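Local coordinates for bacterial Pleckstrin homology domain-containing protein (Shewanella loihica PV-4, PDB 3DCX) that is of unknown function but adopts a bacterial version of the pleckstrin-homology domain fold and packs with further copies of itself, at residues Asp35-Thr40 against Leu44-Lys49; Asp48-Gly51 against Lys55-Ser58. One frame throughout, in Å; residues are numbered along the deposited sequence.

Contact 1 (Asp35-Thr40 against Leu44-Lys49)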
loop_
_atom_site.group_PDB
_atom_site.type_symbol
_atom_site.label_atom_id
_atom_site.label_comp_id
_atom_site.label_asym_id
_atom_site.label_seq_id
_atom_site.Cartn_x
_atom_site.Cartn_y
_atom_site.Cartn_z
ATOM N N ASP A 35 -18.453 -24.491 4.766
ATOM C CA ASP A 35 -17.767 -23.236 4.525
ATOM C C ASP A 35 -18.608 -22.355 3.604
ATOM O O ASP A 35 -19.438 -22.847 2.847
ATOM C CB ASP A 35 -16.394 -23.507 3.903
ATOM C CG ASP A 35 -15.477 -24.313 4.816
ATOM O OD1 ASP A 35 -15.734 -24.362 6.044
ATOM O OD2 ASP A 35 -14.493 -24.907 4.308
HETATM N N MSE A 36 -18.398 -21.049 3.700
HETATM C CA MSE A 36 -19.120 -20.076 2.912
HETATM C C MSE A 36 -18.210 -19.023 2.332
HETATM O O MSE A 36 -17.210 -18.622 2.936
HETATM C CB MSE A 36 -20.170 -19.388 3.757
HETATM C CG MSE A 36 -21.540 -19.873 3.530
HETATM SE SE MSE A 36 -22.767 -18.725 4.467
HETATM C CE MSE A 36 -23.699 -20.107 5.256
ATOM N N PHE A 37 -18.571 -18.599 1.129
ATOM C CA PHE A 37 -17.902 -17.535 0.419
ATOM C C PHE A 37 -18.959 -16.451 0.157
ATOM O O PHE A 37 -19.913 -16.667 -0.603
ATOM C CB PHE A 37 -17.366 -18.117 -0.874
ATOM C CG PHE A 37 -16.264 -17.335 -1.480
ATOM C CD1 PHE A 37 -16.520 -16.205 -2.203
ATOM C CD2 PHE A 37 -14.954 -17.732 -1.321
ATOM C CE1 PHE A 37 -15.483 -15.476 -2.782
ATOM C CE2 PHE A 37 -13.915 -17.002 -1.898
ATOM C CZ PHE A 37 -14.198 -15.880 -2.643
ATOM N N VAL A 38 -18.818 -15.305 0.822
ATOM C CA VAL A 38 -19.863 -14.287 0.789
ATOM C C VAL A 38 -19.338 -13.050 0.078
ATOM O O VAL A 38 -18.240 -12.585 0.380
ATOM C CB VAL A 38 -20.342 -13.969 2.204
ATOM C CG1 VAL A 38 -21.449 -12.882 2.195
ATOM C CG2 VAL A 38 -20.829 -15.253 2.856
ATOM N N PHE A 39 -20.086 -12.586 -0.912
ATOM C CA PHE A 39 -19.788 -11.315 -1.579
ATOM C C PHE A 39 -20.707 -10.263 -1.041
ATOM O O PHE A 39 -21.923 -10.356 -1.207
ATOM C CB PHE A 39 -20.011 -11.390 -3.087
ATOM C CG PHE A 39 -19.138 -12.363 -3.781
ATOM C CD1 PHE A 39 -19.417 -13.735 -3.725
ATOM C CD2 PHE A 39 -18.050 -11.925 -4.524
ATOM C CE1 PHE A 39 -18.599 -14.651 -4.382
ATOM C CE2 PHE A 39 -17.223 -12.831 -5.188
ATOM C CZ PHE A 39 -17.495 -14.184 -5.122
ATOM N N THR A 40 -20.140 -9.254 -0.393
ATOM C CA THR A 40 -20.911 -8.079 -0.041
ATOM C C THR A 40 -20.605 -6.957 -1.050
ATOM O O THR A 40 -19.887 -7.163 -2.028
ATOM C CB THR A 40 -20.658 -7.661 1.395
ATOM O OG1 THR A 40 -19.549 -6.734 1.461
ATOM C CG2 THR A 40 -20.446 -8.899 2.280
ATOM N N LEU A 44 -15.239 -9.500 0.475
ATOM C CA LEU A 44 -15.565 -10.902 0.598
ATOM C C LEU A 44 -15.446 -11.257 2.072
ATOM O O LEU A 44 -14.543 -10.760 2.764
ATOM C CB LEU A 44 -14.609 -11.763 -0.195
ATOM C CG LEU A 44 -14.272 -11.311 -1.614
ATOM C CD1 LEU A 44 -13.140 -12.193 -2.137
ATOM C CD2 LEU A 44 -15.478 -11.351 -2.533
ATOM N N ILE A 45 -16.365 -12.097 2.544
ATOM C CA ILE A 45 -16.262 -12.756 3.833
ATOM C C ILE A 45 -16.072 -14.254 3.570
ATOM O O ILE A 45 -16.899 -14.914 2.907
ATOM C CB ILE A 45 -17.472 -12.474 4.743
ATOM C CG1 ILE A 45 -17.714 -10.971 4.854
ATOM C CG2 ILE A 45 -17.234 -13.061 6.188
ATOM C CD1 ILE A 45 -19.062 -10.593 5.531
ATOM N N LEU A 46 -14.950 -14.790 4.038
ATOM C CA LEU A 46 -14.675 -16.194 3.873
ATOM C C LEU A 46 -14.856 -16.837 5.238
ATOM O O LEU A 46 -14.128 -16.532 6.181
ATOM C CB LEU A 46 -13.267 -16.436 3.312
ATOM C CG LEU A 46 -12.745 -15.563 2.162
ATOM C CD1 LEU A 46 -11.571 -16.263 1.521
ATOM C CD2 LEU A 46 -13.808 -15.253 1.132
ATOM N N ILE A 47 -15.872 -17.683 5.338
ATOM C CA ILE A 47 -16.217 -18.380 6.580
ATOM C C ILE A 47 -15.766 -19.835 6.513
ATOM O O ILE A 47 -16.361 -20.643 5.789
ATOM C CB ILE A 47 -17.728 -18.329 6.833
ATOM C CG1 ILE A 47 -18.208 -16.867 6.865
ATOM C CG2 ILE A 47 -18.067 -19.086 8.140
ATOM C CD1 ILE A 47 -19.704 -16.677 7.058
ATOM N N ASP A 48 -14.704 -20.159 7.244
ATOM C CA ASP A 48 -14.157 -21.490 7.224
ATOM C C ASP A 48 -14.375 -22.117 8.608
ATOM O O ASP A 48 -14.086 -21.501 9.638
ATOM C CB ASP A 48 -12.671 -21.449 6.816
ATOM C CG ASP A 48 -12.431 -20.766 5.433
ATOM O OD1 ASP A 48 -13.287 -20.850 4.519
ATOM O OD2 ASP A 48 -11.361 -20.128 5.266
ATOM N N LYS A 49 -14.897 -23.333 8.617
ATOM C CA LYS A 49 -15.101 -24.079 9.859
ATOM C C LYS A 49 -14.181 -25.307 9.868
ATOM O O LYS A 49 -13.979 -25.963 8.838
ATOM C CB LYS A 49 -16.565 -24.475 10.028
ATOM C CG LYS A 49 -17.551 -23.297 9.906
ATOM C CD LYS A 49 -18.962 -23.746 10.224
ATOM C CE LYS A 49 -19.845 -22.605 10.671
ATOM N NZ LYS A 49 -21.062 -23.155 11.277
HETATM O O HOH W 1 -15.359 -27.300 6.619
HETATM O O HOH W 2 -14.667 -20.019 2.535
#
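Residues D35-T40 and L44-K49 pair as an antiparallel beta hairpin in the middle of the larger sheet of the domain. M36 and I47 exchange backbone N-H···O=C bonds, as do V38 and I45, and M36 N lies 2.9 Å from I47 O. Beyond the last pair a side chain takes over: K49 N donates to D35 OD1 at 2.9 Å, nearly straight (173°) but from above the carboxylate plane. With CG beside its own backbone N (chi1 -62°), the D35 carboxylate swings across to the partner strand, where a water also joins OD1 to K49 O. Truncating D35 to alanine would take away the carboxylate, and K49 N would probably lose this acceptor and the bridging water one of its two holds.

On the face carrying F37, F39, L44 and L46, the F37 ring lies alongside L46, whose CD2 sits over one ring face in a CH-pi contact, 3.7 Å from the centroid. L44 divides its methyls between two rings, CD1 lying 3.9 Å from F37 CZ and CD2 3.3 Å from F39 CD2. On the other face M36 CB meets I47 CB at 4.1 Å. The pleckstrin-homology fold packs two antiparallel sheets together and closes one end with a C-terminal helix; here F39 meets helix 105-116, while F37 and L46 touch strand 95-99 of the second sheet.

Contact 2 (Asp48-Gly51 against Lys55-Ser58); sequences DKQG and KKVS
Backbone hydrogen bonds between D48 and S58 run in both directions and fix the register of this hairpin end: S58 N lies 2.9 Å from D48 O, and D48 N 3.1 Å from S58 O. At the next hydrogen-bonded pair, Q50 with K56, the match is uneven. Q50 N donates to K56 O at 2.8 Å, whereas the return bond from K56 N to Q50 O is stretched to 3.4 Å and weak, as the strands near their connecting loop. A water there accepts from K55 N and donates to Q50 O, spanning the strands beside the weak bond. Another water bridges S58 OG and, weakly, D48 OD2.

Packing is slight and mostly aliphatic. V57 CG2, turned beside its own backbone N, lies alongside the extended K49 chain, 4.0 Å from K49 CG. On the opposite face, which carries D48, Q50, K56 and S58, the stems of Q50 and K56 run side by side, Q50 CB lying 4.1 Å from K56 CB. V57 N is bonded to T74 OG1 of a second subunit, and S58 pairs with a strand of that subunit. With polar and charged groups at nearly every position, the contact relies on its backbone bonds, consistent with a hydrated hairpin end that also meets another subunit.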
loop_
_atom_site.group_PDB
_atom_site.type_symbol
_atom_site.label_atom_id
_atom_site.label_comp_id
_atom_site.label_asym_id
_atom_site.label_seq_id
_atom_site.Cartn_x
_atom_site.Cartn_y
_atom_site.Cartn_z
ATOM N N ASP A 48 -14.704 -20.159 7.244
ATOM C CA ASP A 48 -14.157 -21.490 7.224
ATOM C C ASP A 48 -14.375 -22.117 8.608
ATOM O O ASP A 48 -14.086 -21.501 9.638
ATOM C CB ASP A 48 -12.671 -21.449 6.816
ATOM C CG ASP A 48 -12.431 -20.766 5.433
ATOM O OD1 ASP A 48 -13.287 -20.850 4.519
ATOM O OD2 ASP A 48 -11.361 -20.128 5.266
ATOM N N LYS A 49 -14.897 -23.333 8.617
ATOM C CA LYS A 49 -15.101 -24.079 9.859
ATOM C C LYS A 49 -14.181 -25.307 9.868
ATOM O O LYS A 49 -13.979 -25.963 8.838
ATOM C CB LYS A 49 -16.565 -24.475 10.028
ATOM C CG LYS A 49 -17.551 -23.297 9.906
ATOM C CD LYS A 49 -18.962 -23.746 10.224
ATOM C CE LYS A 49 -19.845 -22.605 10.671
ATOM N NZ LYS A 49 -21.062 -23.155 11.277
ATOM N N GLN A 50 -13.615 -25.593 11.028
ATOM C CA GLN A 50 -12.742 -26.739 11.193
ATOM C C GLN A 50 -13.154 -27.568 12.400
ATOM O O GLN A 50 -13.840 -27.077 13.291
ATOM C CB GLN A 50 -11.298 -26.259 11.356
ATOM C CG GLN A 50 -10.680 -25.735 10.062
ATOM C CD GLN A 50 -9.327 -25.123 10.299
ATOM O OE1 GLN A 50 -9.194 -24.143 11.052
ATOM N NE2 GLN A 50 -8.299 -25.692 9.659
ATOM N N GLY A 51 -12.704 -28.813 12.407
ATOM C CA GLY A 51 -12.923 -29.745 13.507
ATOM C C GLY A 51 -14.102 -30.611 13.149
ATOM O O GLY A 51 -14.828 -30.287 12.228
ATOM N N LYS A 55 -16.661 -26.156 15.207
ATOM C CA LYS A 55 -16.739 -25.054 16.172
ATOM C C LYS A 55 -15.523 -24.121 16.104
ATOM O O LYS A 55 -15.549 -23.047 16.667
ATOM C CB LYS A 55 -16.937 -25.589 17.607
ATOM C CG LYS A 55 -18.398 -26.039 17.914
ATOM C CD LYS A 55 -19.339 -24.881 18.423
ATOM C CE LYS A 55 -19.136 -24.581 19.925
ATOM N NZ LYS A 55 -20.273 -23.781 20.565
ATOM N N LYS A 56 -14.466 -24.545 15.424
ATOM C CA LYS A 56 -13.322 -23.684 15.144
ATOM C C LYS A 56 -13.682 -22.899 13.873
ATOM O O LYS A 56 -13.647 -23.436 12.775
ATOM C CB LYS A 56 -12.051 -24.545 14.983
ATOM C CG LYS A 56 -10.724 -23.802 14.725
ATOM C CD LYS A 56 -10.504 -22.617 15.665
ATOM C CE LYS A 56 -9.027 -22.339 15.911
ATOM N NZ LYS A 56 -8.585 -22.884 17.230
ATOM N N VAL A 57 -14.078 -21.641 14.034
ATOM C CA VAL A 57 -14.625 -20.853 12.915
ATOM C C VAL A 57 -13.803 -19.600 12.699
ATOM O O VAL A 57 -13.471 -18.931 13.651
ATOM C CB VAL A 57 -16.092 -20.440 13.165
ATOM C CG1 VAL A 57 -16.655 -19.674 11.964
ATOM C CG2 VAL A 57 -16.963 -21.663 13.454
ATOM N N SER A 58 -13.448 -19.312 11.450
ATOM C CA SER A 58 -12.878 -18.028 11.119
ATOM C C SER A 58 -13.728 -17.245 10.132
ATOM O O SER A 58 -14.326 -17.791 9.218
ATOM C CB SER A 58 -11.454 -18.156 10.598
ATOM O OG SER A 58 -11.395 -19.087 9.561
HETATM O O HOH W 3 -11.896 -17.902 6.851
HETATM O O HOH W 4 -14.489 -27.887 16.211
HETATM O O HOH W 5 -11.258 -22.353 10.971
#

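Both contacts use strand 43-50, which gives one edge to strand 35-40 and the other to strand 56-63, and they share D48 and K49. Their centres lie 12 Å apart; that of contact 1 is about 5 Å, and that of contact 2 about 16 Å, from the centre of the chain. I47 CG2 of contact 1 is 4.1 Å from V57 CG1 of contact 2. R34 bonds to G51 O of contact 2 and weakly to the O of the shared K49. The F37 face of contact 1 packs toward helix 105-116 and strand 95-99, with the F37 side chain about 4 Å from a bound methylpentanediol, probably from crystallisation; contact 2 reaches the second subunit, through which the sheet continues.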